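Local structure of alternansucrase (Leuconostoc mesenteroides, 6HVG) at residues A[514-520]-A[1253-1259]; A[522-528]-A[1174-1178]; A[529-533]-A[1098-1102]; A[1091-1096]-A[1162-1166]. The protein belongs to glycosyl hydrolase family 70, pairing a barrel-type core, built from an eight-stranded parallel sheet, with repeats of the choline-binding type. All coordinates share one frame; numbering follows the deposited sequence.

Contact 1. Residues A[514-520]-A[1253-1259]; sequences NWNKQTE and ILHRGAY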
loop_
_atom_site.group_PDB
_atom_site.type_symbol
_atom_site.label_atom_id
_atom_site.label_comp_id
_atom_site.label_asym_id
_atom_site.label_seq_id
_atom_site.Cartn_x
_atom_site.Cartn_y
_atom_site.Cartn_z
ATOM N N ASN A 514 -12.069 -0.108 -22.212
ATOM C CA ASN A 514 -11.016 0.728 -22.779
ATOM C C ASN A 514 -11.003 2.143 -22.211
ATOM O O ASN A 514 -10.026 2.851 -22.353
ATOM C CB ASN A 514 -11.157 0.779 -24.293
ATOM C CG ASN A 514 -10.494 -0.382 -24.986
ATOM O OD1 ASN A 514 -9.684 -1.075 -24.420
ATOM N ND2 ASN A 514 -10.819 -0.571 -26.243
ATOM N N TRP A 515 -12.113 2.555 -21.603
ATOM C CA TRP A 515 -12.254 3.883 -21.034
ATOM C C TRP A 515 -12.379 3.897 -19.510
ATOM O O TRP A 515 -12.913 4.863 -18.917
ATOM C CB TRP A 515 -13.467 4.571 -21.678
ATOM C CG TRP A 515 -13.338 4.696 -23.171
ATOM C CD1 TRP A 515 -12.174 4.745 -23.894
ATOM C CD2 TRP A 515 -14.395 4.783 -24.123
ATOM N NE1 TRP A 515 -12.448 4.862 -25.222
ATOM C CE2 TRP A 515 -13.804 4.903 -25.391
ATOM C CE3 TRP A 515 -15.788 4.782 -24.028
ATOM C CZ2 TRP A 515 -14.542 5.013 -26.544
ATOM C CZ3 TRP A 515 -16.532 4.903 -25.202
ATOM C CH2 TRP A 515 -15.899 5.009 -26.432
ATOM N N ASN A 516 -11.891 2.835 -18.868
ATOM C CA ASN A 516 -11.858 2.792 -17.409
ATOM C C ASN A 516 -10.651 2.002 -16.883
ATOM O O ASN A 516 -9.773 1.615 -17.657
ATOM C CB ASN A 516 -13.229 2.364 -16.849
ATOM C CG ASN A 516 -13.592 0.942 -17.172
ATOM O OD1 ASN A 516 -12.735 0.078 -17.374
ATOM N ND2 ASN A 516 -14.886 0.670 -17.192
ATOM N N LYS A 517 -10.592 1.770 -15.583
ATOM C CA LYS A 517 -9.421 1.151 -14.956
ATOM C C LYS A 517 -9.197 -0.325 -15.276
ATOM O O LYS A 517 -8.125 -0.874 -14.984
ATOM C CB LYS A 517 -9.500 1.297 -13.426
ATOM C CG LYS A 517 -10.395 0.271 -12.729
ATOM C CD LYS A 517 -10.493 0.536 -11.235
ATOM C CE LYS A 517 -11.369 -0.498 -10.545
ATOM N NZ LYS A 517 -11.912 0.038 -9.262
ATOM N N GLN A 518 -10.197 -0.980 -15.852
ATOM C CA GLN A 518 -10.079 -2.389 -16.234
ATOM C C GLN A 518 -8.934 -2.627 -17.218
ATOM O O GLN A 518 -8.288 -3.677 -17.204
ATOM C CB GLN A 518 -11.390 -2.876 -16.816
ATOM C CG GLN A 518 -12.529 -2.857 -15.812
ATOM C CD GLN A 518 -13.811 -3.449 -16.347
ATOM O OE1 GLN A 518 -13.918 -3.822 -17.524
ATOM N NE2 GLN A 518 -14.813 -3.503 -15.482
ATOM N N THR A 519 -8.656 -1.624 -18.043
ATOM C CA THR A 519 -7.512 -1.674 -18.939
ATOM C C THR A 519 -6.274 -1.011 -18.363
ATOM O O THR A 519 -5.322 -0.794 -19.084
ATOM C CB THR A 519 -7.865 -1.034 -20.293
ATOM O OG1 THR A 519 -8.435 0.270 -20.098
ATOM C CG2 THR A 519 -8.850 -1.921 -21.019
ATOM N N GLU A 520 -6.310 -0.670 -17.075
ATOM C CA GLU A 520 -5.167 -0.042 -16.402
ATOM C C GLU A 520 -4.423 -0.999 -15.458
ATOM O O GLU A 520 -3.434 -0.614 -14.857
ATOM C CB GLU A 520 -5.597 1.226 -15.648
ATOM C CG GLU A 520 -6.049 2.339 -16.571
ATOM C CD GLU A 520 -6.371 3.618 -15.853
ATOM O OE1 GLU A 520 -6.433 3.600 -14.624
ATOM O OE2 GLU A 520 -6.591 4.646 -16.523
ATOM N N ILE A 1253 -2.445 5.711 -11.411
ATOM C CA ILE A 1253 -3.425 5.484 -12.452
ATOM C C ILE A 1253 -4.695 6.299 -12.197
ATOM O O ILE A 1253 -5.181 6.351 -11.073
ATOM C CB ILE A 1253 -3.774 3.992 -12.618
ATOM C CG1 ILE A 1253 -4.332 3.391 -11.336
ATOM C CG2 ILE A 1253 -2.576 3.220 -13.105
ATOM C CD1 ILE A 1253 -4.713 1.934 -11.458
ATOM N N LEU A 1254 -5.213 6.933 -13.248
ATOM C CA LEU A 1254 -6.336 7.861 -13.126
ATOM C C LEU A 1254 -7.690 7.302 -13.542
ATOM O O LEU A 1254 -8.667 8.059 -13.607
ATOM C CB LEU A 1254 -6.052 9.141 -13.930
ATOM C CG LEU A 1254 -4.792 9.914 -13.522
ATOM C CD1 LEU A 1254 -4.741 11.260 -14.207
ATOM C CD2 LEU A 1254 -4.728 10.136 -12.029
ATOM N N HIS A 1255 -7.751 5.994 -13.806
ATOM C CA HIS A 1255 -9.022 5.293 -14.093
ATOM C C HIS A 1255 -9.717 5.763 -15.390
ATOM O O HIS A 1255 -10.947 5.746 -15.509
ATOM C CB HIS A 1255 -9.995 5.433 -12.907
ATOM C CG HIS A 1255 -9.505 4.809 -11.644
ATOM N ND1 HIS A 1255 -10.314 4.643 -10.541
ATOM C CD2 HIS A 1255 -8.301 4.293 -11.315
ATOM C CE1 HIS A 1255 -9.620 4.064 -9.579
ATOM N NE2 HIS A 1255 -8.399 3.834 -10.026
ATOM N N ARG A 1256 -8.922 6.190 -16.349
ATOM C CA ARG A 1256 -9.462 6.777 -17.564
ATOM C C ARG A 1256 -9.487 5.798 -18.742
ATOM O O ARG A 1256 -10.349 5.921 -19.625
ATOM C CB ARG A 1256 -8.678 8.037 -17.923
ATOM C CG ARG A 1256 -9.158 9.208 -17.104
ATOM C CD ARG A 1256 -8.286 10.434 -17.233
ATOM N NE ARG A 1256 -8.845 11.503 -16.417
ATOM C CZ ARG A 1256 -8.222 12.633 -16.104
ATOM N NH1 ARG A 1256 -6.996 12.867 -16.531
ATOM N NH2 ARG A 1256 -8.832 13.541 -15.359
ATOM N N GLY A 1257 -8.536 4.864 -18.755
ATOM C CA GLY A 1257 -8.527 3.796 -19.721
ATOM C C GLY A 1257 -7.307 3.836 -20.620
ATOM O O GLY A 1257 -6.690 4.892 -20.809
ATOM N N ALA A 1258 -6.960 2.676 -21.171
ATOM C CA ALA A 1258 -5.829 2.581 -22.072
ATOM C C ALA A 1258 -6.066 3.338 -23.378
ATOM O O ALA A 1258 -5.115 3.816 -24.007
ATOM C CB ALA A 1258 -5.531 1.126 -22.371
ATOM N N TYR A 1259 -7.332 3.436 -23.805
ATOM C CA TYR A 1259 -7.651 4.089 -25.095
ATOM C C TYR A 1259 -8.757 5.127 -24.962
ATOM O O TYR A 1259 -9.665 5.182 -25.773
ATOM C CB TYR A 1259 -7.988 3.036 -26.152
ATOM C CG TYR A 1259 -6.843 2.080 -26.387
ATOM C CD1 TYR A 1259 -5.714 2.500 -27.071
ATOM C CD2 TYR A 1259 -6.877 0.763 -25.905
ATOM C CE1 TYR A 1259 -4.649 1.647 -27.278
ATOM C CE2 TYR A 1259 -5.814 -0.107 -26.113
ATOM C CZ TYR A 1259 -4.702 0.343 -26.801
ATOM O OH TYR A 1259 -3.629 -0.504 -27.010
#

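Contact 2. Residues A[522-528]-A[1174-1178]; sequences EAFDGLQ and RVDER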
loop_
_atom_site.group_PDB
_atom_site.type_symbol
_atom_site.label_atom_id
_atom_site.label_comp_id
_atom_site.label_asym_id
_atom_site.label_seq_id
_atom_site.Cartn_x
_atom_site.Cartn_y
_atom_site.Cartn_z
ATOM N N GLU A 522 -5.031 -2.349 -12.430
ATOM C CA GLU A 522 -4.960 -2.042 -11.015
ATOM C C GLU A 522 -4.264 -3.179 -10.276
ATOM O O GLU A 522 -4.588 -4.337 -10.471
ATOM C CB GLU A 522 -6.362 -1.813 -10.433
ATOM C CG GLU A 522 -6.368 -1.057 -9.103
ATOM C CD GLU A 522 -7.759 -0.779 -8.565
ATOM O OE1 GLU A 522 -8.607 -1.698 -8.591
ATOM O OE2 GLU A 522 -8.025 0.367 -8.145
ATOM N N ALA A 523 -3.281 -2.839 -9.453
ATOM C CA ALA A 523 -2.563 -3.803 -8.616
ATOM C C ALA A 523 -2.243 -3.165 -7.269
ATOM O O ALA A 523 -2.148 -1.950 -7.172
ATOM C CB ALA A 523 -1.273 -4.231 -9.292
ATOM N N PHE A 524 -2.052 -3.976 -6.234
ATOM C CA PHE A 524 -1.810 -3.420 -4.899
ATOM C C PHE A 524 -0.595 -3.989 -4.208
ATOM O O PHE A 524 -0.435 -3.863 -3.022
ATOM C CB PHE A 524 -3.033 -3.606 -4.029
ATOM C CG PHE A 524 -4.242 -2.875 -4.532
ATOM C CD1 PHE A 524 -5.134 -3.490 -5.396
ATOM C CD2 PHE A 524 -4.486 -1.577 -4.135
ATOM C CE1 PHE A 524 -6.257 -2.820 -5.843
ATOM C CE2 PHE A 524 -5.608 -0.898 -4.584
ATOM C CZ PHE A 524 -6.497 -1.524 -5.439
ATOM N N ASP A 525 0.314 -4.564 -4.960
ATOM C CA ASP A 525 1.484 -5.070 -4.319
ATOM C C ASP A 525 2.512 -3.936 -4.198
ATOM O O ASP A 525 2.653 -3.103 -5.088
ATOM C CB ASP A 525 2.002 -6.322 -5.039
ATOM C CG ASP A 525 2.624 -6.013 -6.362
ATOM O OD1 ASP A 525 3.812 -5.569 -6.355
ATOM O OD2 ASP A 525 1.925 -6.217 -7.392
ATOM N N GLY A 526 3.225 -3.927 -3.078
ATOM C CA GLY A 526 4.219 -2.906 -2.781
ATOM C C GLY A 526 3.544 -1.562 -2.595
ATOM O O GLY A 526 2.363 -1.498 -2.184
ATOM N N LEU A 527 4.257 -0.489 -2.947
ATOM C CA LEU A 527 3.717 0.858 -2.777
ATOM C C LEU A 527 2.499 1.123 -3.641
ATOM O O LEU A 527 1.785 2.114 -3.446
ATOM C CB LEU A 527 4.772 1.887 -3.084
ATOM C CG LEU A 527 6.016 1.883 -2.185
ATOM C CD1 LEU A 527 6.913 3.024 -2.646
ATOM C CD2 LEU A 527 5.688 2.031 -0.712
ATOM N N GLN A 528 2.227 0.215 -4.572
ATOM C CA GLN A 528 0.997 0.266 -5.338
ATOM C C GLN A 528 -0.207 0.145 -4.428
ATOM O O GLN A 528 -1.307 0.590 -4.765
ATOM C CB GLN A 528 0.977 -0.827 -6.385
ATOM C CG GLN A 528 2.039 -0.661 -7.458
ATOM C CD GLN A 528 1.966 -1.714 -8.524
ATOM O OE1 GLN A 528 1.846 -1.418 -9.690
ATOM N NE2 GLN A 528 1.993 -2.944 -8.121
ATOM N N ARG A 1174 2.519 1.317 -17.998
ATOM C CA ARG A 1174 2.122 0.826 -16.669
ATOM C C ARG A 1174 3.295 0.188 -15.968
ATOM O O ARG A 1174 3.918 -0.716 -16.496
ATOM C CB ARG A 1174 0.992 -0.169 -16.789
ATOM C CG ARG A 1174 0.489 -0.756 -15.489
ATOM C CD ARG A 1174 -0.417 0.221 -14.751
ATOM N NE ARG A 1174 -1.030 -0.423 -13.609
ATOM C CZ ARG A 1174 -0.372 -0.735 -12.495
ATOM N NH1 ARG A 1174 0.925 -0.433 -12.341
ATOM N NH2 ARG A 1174 -1.020 -1.344 -11.513
ATOM N N VAL A 1175 3.606 0.701 -14.775
ATOM C CA VAL A 1175 4.831 0.330 -14.060
ATOM C C VAL A 1175 4.557 0.081 -12.605
ATOM O O VAL A 1175 3.537 0.532 -12.066
ATOM C CB VAL A 1175 5.884 1.440 -14.106
ATOM C CG1 VAL A 1175 6.456 1.588 -15.495
ATOM C CG2 VAL A 1175 5.292 2.760 -13.640
ATOM N N ASP A 1176 5.495 -0.631 -11.980
ATOM C CA ASP A 1176 5.490 -0.854 -10.533
ATOM C C ASP A 1176 6.258 0.265 -9.841
ATOM O O ASP A 1176 6.723 1.201 -10.499
ATOM C CB ASP A 1176 6.042 -2.242 -10.179
ATOM C CG ASP A 1176 7.509 -2.438 -10.550
ATOM O OD1 ASP A 1176 8.250 -1.460 -10.755
ATOM O OD2 ASP A 1176 7.957 -3.599 -10.599
ATOM N N GLU A 1177 6.360 0.205 -8.521
ATOM C CA GLU A 1177 6.968 1.312 -7.772
ATOM C C GLU A 1177 8.366 1.695 -8.233
ATOM O O GLU A 1177 8.739 2.864 -8.138
ATOM C CB GLU A 1177 6.996 0.984 -6.292
ATOM C CG GLU A 1177 7.955 -0.141 -5.928
ATOM C CD GLU A 1177 7.694 -0.657 -4.539
ATOM O OE1 GLU A 1177 6.596 -1.196 -4.304
ATOM O OE2 GLU A 1177 8.570 -0.488 -3.697
ATOM N N ARG A 1178 9.118 0.729 -8.758
ATOM C CA ARG A 1178 10.466 0.988 -9.292
ATOM C C ARG A 1178 10.508 1.478 -10.738
ATOM O O ARG A 1178 11.592 1.650 -11.306
ATOM C CB ARG A 1178 11.334 -0.272 -9.188
ATOM C CG ARG A 1178 11.646 -0.695 -7.763
ATOM C CD ARG A 1178 12.514 -1.928 -7.726
ATOM N NE ARG A 1178 12.930 -2.247 -6.374
ATOM C CZ ARG A 1178 12.155 -2.813 -5.448
ATOM N NH1 ARG A 1178 10.894 -3.134 -5.712
ATOM N NH2 ARG A 1178 12.643 -3.034 -4.225
HETATM O O HOH W 1 5.135 -1.734 -6.742
#

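Contact 3. Residues A[529-533]-A[1098-1102]; sequences WLQGG and GMSFL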
loop_
_atom_site.group_PDB
_atom_site.type_symbol
_atom_site.label_atom_id
_atom_site.label_comp_id
_atom_site.label_asym_id
_atom_site.label_seq_id
_atom_site.Cartn_x
_atom_site.Cartn_y
_atom_site.Cartn_z
ATOM N N TRP A 529 0.014 -0.438 -3.262
ATOM C CA TRP A 529 -1.004 -0.562 -2.230
ATOM C C TRP A 529 -1.723 0.750 -1.922
ATOM O O TRP A 529 -2.892 0.729 -1.554
ATOM C CB TRP A 529 -0.351 -1.098 -0.947
ATOM C CG TRP A 529 -1.236 -1.171 0.231
ATOM C CD1 TRP A 529 -1.296 -0.285 1.276
ATOM C CD2 TRP A 529 -2.182 -2.199 0.519
ATOM N NE1 TRP A 529 -2.244 -0.699 2.196
ATOM C CE2 TRP A 529 -2.801 -1.870 1.755
ATOM C CE3 TRP A 529 -2.582 -3.352 -0.154
ATOM C CZ2 TRP A 529 -3.800 -2.667 2.330
ATOM C CZ3 TRP A 529 -3.583 -4.144 0.415
ATOM C CH2 TRP A 529 -4.182 -3.795 1.645
ATOM N N LEU A 530 -1.027 1.880 -2.077
ATOM C CA LEU A 530 -1.570 3.159 -1.655
ATOM C C LEU A 530 -2.663 3.660 -2.584
ATOM O O LEU A 530 -3.733 4.043 -2.121
ATOM C CB LEU A 530 -0.464 4.198 -1.541
ATOM C CG LEU A 530 0.724 3.895 -0.628
ATOM C CD1 LEU A 530 1.623 5.118 -0.581
ATOM C CD2 LEU A 530 0.275 3.554 0.778
ATOM N N GLN A 531 -2.391 3.648 -3.890
ATOM C CA GLN A 531 -3.320 4.203 -4.875
ATOM C C GLN A 531 -3.718 3.321 -6.066
ATOM O O GLN A 531 -4.489 3.759 -6.928
ATOM C CB GLN A 531 -2.747 5.520 -5.375
ATOM C CG GLN A 531 -2.971 6.660 -4.409
ATOM C CD GLN A 531 -2.466 7.953 -4.958
ATOM O OE1 GLN A 531 -1.347 8.028 -5.425
ATOM N NE2 GLN A 531 -3.292 8.980 -4.907
ATOM N N GLY A 532 -3.209 2.100 -6.126
ATOM C CA GLY A 532 -3.671 1.157 -7.115
ATOM C C GLY A 532 -2.809 0.950 -8.347
ATOM O O GLY A 532 -3.133 0.100 -9.165
ATOM N N GLY A 533 -1.722 1.709 -8.492
ATOM C CA GLY A 533 -0.766 1.456 -9.584
ATOM C C GLY A 533 -0.228 2.717 -10.235
ATOM O O GLY A 533 -0.815 3.776 -10.113
ATOM N N GLY A 1098 -8.708 8.386 -10.117
ATOM C CA GLY A 1098 -7.931 7.475 -9.288
ATOM C C GLY A 1098 -8.290 7.543 -7.827
ATOM O O GLY A 1098 -9.228 8.243 -7.432
ATOM N N MET A 1099 -7.526 6.814 -7.021
ATOM C CA MET A 1099 -7.777 6.744 -5.591
ATOM C C MET A 1099 -7.247 7.995 -4.897
ATOM O O MET A 1099 -6.118 8.412 -5.117
ATOM C CB MET A 1099 -7.123 5.509 -5.000
ATOM C CG MET A 1099 -7.608 4.213 -5.618
ATOM S SD MET A 1099 -6.949 2.777 -4.771
ATOM C CE MET A 1099 -7.848 2.853 -3.227
ATOM N N SER A 1100 -8.092 8.608 -4.077
ATOM C CA SER A 1100 -7.678 9.675 -3.183
ATOM C C SER A 1100 -6.871 9.032 -2.056
ATOM O O SER A 1100 -7.118 7.868 -1.693
ATOM C CB SER A 1100 -8.913 10.382 -2.636
ATOM O OG SER A 1100 -8.559 11.598 -1.991
ATOM N N PHE A 1101 -5.899 9.762 -1.512
ATOM C CA PHE A 1101 -5.117 9.255 -0.369
ATOM C C PHE A 1101 -5.475 10.002 0.927
ATOM O O PHE A 1101 -5.927 11.137 0.867
ATOM C CB PHE A 1101 -3.641 9.383 -0.685
ATOM C CG PHE A 1101 -2.752 8.631 0.249
ATOM C CD1 PHE A 1101 -2.846 7.260 0.365
ATOM C CD2 PHE A 1101 -1.792 9.308 1.007
ATOM C CE1 PHE A 1101 -2.018 6.581 1.246
ATOM C CE2 PHE A 1101 -0.962 8.648 1.880
ATOM C CZ PHE A 1101 -1.072 7.278 2.000
ATOM N N LEU A 1102 -5.260 9.377 2.088
ATOM C CA LEU A 1102 -5.647 9.988 3.367
ATOM C C LEU A 1102 -4.933 11.315 3.699
ATOM O O LEU A 1102 -5.523 12.194 4.322
ATOM C CB LEU A 1102 -5.557 8.994 4.526
ATOM C CG LEU A 1102 -4.259 8.623 5.259
ATOM C CD1 LEU A 1102 -4.646 7.889 6.510
ATOM C CD2 LEU A 1102 -3.370 7.727 4.426
HETATM O O HOH W 2 -5.018 5.911 -8.192
#

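Contact 4. Residues A[1091-1096]-A[1162-1166]; sequences SGDTNY and YALPG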
loop_
_atom_site.group_PDB
_atom_site.type_symbol
_atom_site.label_atom_id
_atom_site.label_comp_id
_atom_site.label_asym_id
_atom_site.label_seq_id
_atom_site.Cartn_x
_atom_site.Cartn_y
_atom_site.Cartn_z
ATOM N N SER A 1091 -4.558 19.691 -0.785
ATOM C CA SER A 1091 -5.330 19.482 -2.004
ATOM C C SER A 1091 -6.739 18.980 -1.675
ATOM O O SER A 1091 -7.622 19.001 -2.535
ATOM C CB SER A 1091 -4.625 18.494 -2.927
ATOM O OG SER A 1091 -4.347 17.289 -2.241
ATOM N N GLY A 1092 -6.945 18.531 -0.442
ATOM C CA GLY A 1092 -8.291 18.324 0.084
ATOM C C GLY A 1092 -9.075 17.190 -0.562
ATOM O O GLY A 1092 -8.539 16.102 -0.784
ATOM N N ASP A 1093 -10.344 17.459 -0.866
ATOM C CA ASP A 1093 -11.219 16.478 -1.509
ATOM C C ASP A 1093 -11.075 16.442 -3.027
ATOM O O ASP A 1093 -11.676 15.581 -3.662
ATOM C CB ASP A 1093 -12.676 16.757 -1.136
ATOM C CG ASP A 1093 -12.980 16.415 0.320
ATOM O OD1 ASP A 1093 -12.248 15.590 0.900
ATOM O OD2 ASP A 1093 -13.962 16.940 0.871
ATOM N N THR A 1094 -10.274 17.347 -3.594
ATOM C CA THR A 1094 -10.089 17.420 -5.043
ATOM C C THR A 1094 -9.461 16.145 -5.582
ATOM O O THR A 1094 -8.471 15.670 -5.058
ATOM C CB THR A 1094 -9.218 18.630 -5.439
ATOM O OG1 THR A 1094 -9.789 19.823 -4.882
ATOM C CG2 THR A 1094 -9.128 18.778 -6.971
ATOM N N ASN A 1095 -10.049 15.600 -6.638
ATOM C CA ASN A 1095 -9.681 14.275 -7.136
ATOM C C ASN A 1095 -10.089 14.124 -8.595
ATOM O O ASN A 1095 -11.262 13.903 -8.907
ATOM C CB ASN A 1095 -10.375 13.217 -6.277
ATOM C CG ASN A 1095 -10.135 11.804 -6.760
ATOM O OD1 ASN A 1095 -10.986 11.197 -7.416
ATOM N ND2 ASN A 1095 -8.977 11.269 -6.427
ATOM N N TYR A 1096 -9.106 14.275 -9.475
ATOM C CA TYR A 1096 -9.329 14.270 -10.923
ATOM C C TYR A 1096 -9.497 12.865 -11.527
ATOM O O TYR A 1096 -10.156 12.672 -12.550
ATOM C CB TYR A 1096 -8.226 15.081 -11.615
ATOM C CG TYR A 1096 -8.316 16.537 -11.216
ATOM C CD1 TYR A 1096 -9.482 17.287 -11.455
ATOM C CD2 TYR A 1096 -7.273 17.163 -10.559
ATOM C CE1 TYR A 1096 -9.580 18.618 -11.067
ATOM C CE2 TYR A 1096 -7.364 18.493 -10.165
ATOM C CZ TYR A 1096 -8.514 19.220 -10.423
ATOM O OH TYR A 1096 -8.594 20.543 -10.052
ATOM N N TYR A 1162 -0.048 17.106 -5.660
ATOM C CA TYR A 1162 -1.385 16.557 -5.940
ATOM C C TYR A 1162 -2.281 17.479 -6.747
ATOM O O TYR A 1162 -2.062 18.671 -6.809
ATOM C CB TYR A 1162 -2.133 16.272 -4.638
ATOM C CG TYR A 1162 -1.708 15.050 -3.846
ATOM C CD1 TYR A 1162 -0.447 14.963 -3.265
ATOM C CD2 TYR A 1162 -2.611 14.015 -3.606
ATOM C CE1 TYR A 1162 -0.095 13.878 -2.481
ATOM C CE2 TYR A 1162 -2.259 12.917 -2.842
ATOM C CZ TYR A 1162 -1.007 12.856 -2.273
ATOM O OH TYR A 1162 -0.697 11.774 -1.475
ATOM N N ALA A 1163 -3.319 16.900 -7.335
ATOM C CA ALA A 1163 -4.451 17.642 -7.877
ATOM C C ALA A 1163 -4.074 18.885 -8.685
ATOM O O ALA A 1163 -4.398 20.022 -8.293
ATOM C CB ALA A 1163 -5.387 18.005 -6.752
ATOM N N LEU A 1164 -3.400 18.657 -9.813
ATOM C CA LEU A 1164 -3.067 19.715 -10.766
ATOM C C LEU A 1164 -4.245 19.865 -11.751
ATOM O O LEU A 1164 -4.694 18.880 -12.306
ATOM C CB LEU A 1164 -1.789 19.347 -11.505
ATOM C CG LEU A 1164 -0.589 19.112 -10.578
ATOM C CD1 LEU A 1164 0.466 18.251 -11.236
ATOM C CD2 LEU A 1164 0.038 20.412 -10.121
ATOM N N PRO A 1165 -4.757 21.099 -11.953
ATOM C CA PRO A 1165 -6.041 21.264 -12.641
ATOM C C PRO A 1165 -6.022 21.173 -14.178
ATOM O O PRO A 1165 -7.084 21.046 -14.782
ATOM C CB PRO A 1165 -6.471 22.670 -12.229
ATOM C CG PRO A 1165 -5.187 23.398 -12.035
ATOM C CD PRO A 1165 -4.251 22.385 -11.432
ATOM N N GLY A 1166 -4.847 21.214 -14.792
ATOM C CA GLY A 1166 -4.746 21.288 -16.242
ATOM C C GLY A 1166 -4.309 19.967 -16.864
ATOM O O GLY A 1166 -3.347 19.339 -16.391
#

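Contact 1. Residues A[514-520]-A[1253-1259]
In an anion-binding nest of the main chain, in the loop after strand 1248-1252, the carboxylate of Glu-520 meets three successive peptide N-H groups, with His-1255 in a left-handed and Arg-1256 in a right-handed helical conformation. Glu-520 OE1 takes the N-H of His-1255 at N...O 2.9 Å through its syn lone pair. Glu-520 OE2 is gripped twice from one face of the carboxylate, by Arg-1256 N at 2.8 Å and by Gly-1257 N at 3.0 Å in a nearly straight bond (167°). Tyr-1192 OH, on strand 1190-1197, is a further partner of OE2. Thr-519 holds OG1 between its own backbone N and carbonyl carbon (chi1 51°), which puts Thr-519 OG1 where it accepts the N-H of Ala-1258 at N...O 3.0 Å; the same oxygen is hydrogen-bonded to Ala-513 O. At the far end, Tyr-1259 N donates to Asn-514 O in the carbonyl plane (3.1 Å), and Trp-515 NE1 makes a weak bond to Tyr-1259 O at 2.9 Å. Lys-517 lies alongside His-1255 with its extended chain, CD resting over the centre of the imidazole face, 4.0 Å from the centroid. Buried Glu-520 thus finds its polar partners largely in peptide dipoles and a tyrosine hydroxyl; three convergent N-H groups and the carboxylate would be expected to stabilise each other, fixing the backbone at 1255-1257 and favouring the ionised acid.

Contact 2. Residues A[522-528]-A[1174-1178]
Glu-1177 reaches Leu-527 with its CB and its carboxylate, the two side chains crossing at about a right angle. Its CB packs on Leu-527 CB at 4.0 Å. CG then stands between the backbone N and the carbonyl carbon (chi1 69°), turning the chain toward the type II' turn Asp-525 to Gln-528. CD delivers Glu-1177 OE1 to Leu-527 N at 2.8 Å, the donor lying above the carboxylate plane. A water donates to this OE1 and to Asp-525 O and accepts from Glu-1177 N, a second tie between turn and loop. Glu-1177 OE2 touches Leu-527 CG and is hydrogen-bonded to Ser-574 OG. At the last residue of the turn, Gln-528 NE2 donates back to Asp-525 O at 3.1 Å, in the carbonyl plane, which fixes the rotation of the amide. Gln-528 OE1 then receives Arg-1174 NH1 at 3.0 Å, in the guanidinium plane, although the two flat groups stand 74° apart. Arg-1174 is also held by Glu-520 O at NE and Asp-521 O at NH2. The contact therefore joins the end of strand 1166-1175 to the start of helix 528-531, beside strand 534-537, with the side chain of Leu-527 about 8 Å from the calcium ion and touching its ligand Asn-625.

Contact 3. Residues A[529-533]-A[1098-1102]
Leu-530 overlaps the Phe-1101 ring obliquely, its CD2 methyl 3.8 Å from Phe-1101 CE1, while its CB approaches the same ring carbon. Leu-1102 lies over one face of that ring with its CD2, and Leu-578 adds to this apolar patch by touching both Leu-530 and Phe-1101. Next along the chain, Gln-531 supplies the polar part. Its side chain runs extended beyond CG and brings Gln-531 NE2 to Met-1099 O at 2.9 Å; the donor approaches the carbonyl almost head-on, at a C=O...N angle of 163°, but the oxygen is tilted out of the amide plane. The other end of the amide, OE1, accepts from Ala-579 N, so both polar atoms of this buried group are engaged and its flip is fixed. A water extends the bridge, donating to Gln-531 O at 2.6 Å and accepting from Met-1099 N at 2.9 Å. Met-1099, extended at chi2 (-174°), carries SD to 3.4 Å from Gln-531 O. The C-terminal end of helix 528-531, which the chain leaves through Gly-532 at positive phi, is thus tied by a glutamine amide to the loop that ends at Phe-1101, the N-cap residue of helix 1102-1105, within the family 70 region.

Contact 4. Residues A[1091-1096]-A[1162-1166]
Van der Waals packing joins the type II' turn Ser-1091 to Thr-1094, with Tyr-1096 beyond it, to the loop 1162-1166, which connects strand 1160-1161 to strand 1166-1175 in the six-stranded antiparallel sheet. The loop 1091-1096 follows strand 1089-1090 and leads toward helix 1102-1105. Ala-1163 sits at the middle of the contact, its backbone at positive phi and its methyl pointing at the turn. Ala-1163 CB meets Thr-1094 CG2 at 3.8 Å and Ser-1091 CB at 3.9 Å. Ser-1091 OG rests on Tyr-1162 CB at 3.4 Å, but its polar partner is Ser-1104 OG, at helix 1102-1105. The Tyr-1162 ring leads away from the turn and packs on Phe-1101 and Ala-579. Within the turn, the Ser-1091 carbonyl is met weakly by both N and OG1 of Thr-1094. With CG anti to the carbonyl carbon (chi1 -65°), the Tyr-1096 ring is swung across to the other loop and runs along Ala-1163, Leu-1164 and Pro-1165. The ring edge faces the Ala-1163 carbonyl carbon, with Tyr-1096 CE2 at 3.6 Å from Ala-1163 C. At the end of the ring, Tyr-1096 OH lies 3.7 Å from both Pro-1165 CA and Pro-1165 CB.

Overall arrangement
All four contacts lie within the family 70 region and cluster around a six-stranded antiparallel sheet that includes strands 534-537, 1166-1175 and 1248-1252. Contacts 1, 2 and 3 draw their first segments in order from residues 514-533, between helix 499-511 and strand 534-537. Contacts 2, 3 and 4 are nested inside the loop closed by contact 1, while contacts 3 and 4 alternate along the chain. Centres of contacts 2 and 3 are about 10 Å apart, those of 2 and 4 about 21 Å. Probable backbone hydrogen bonds join Gly-533 to Ile-1253 and Ala-523 to Gly-532. Contacts 1 to 3 thus join regions more than 500 residues apart, contact 4 regions 66 apart, and contacts 2 to 4 lie near the calcium site.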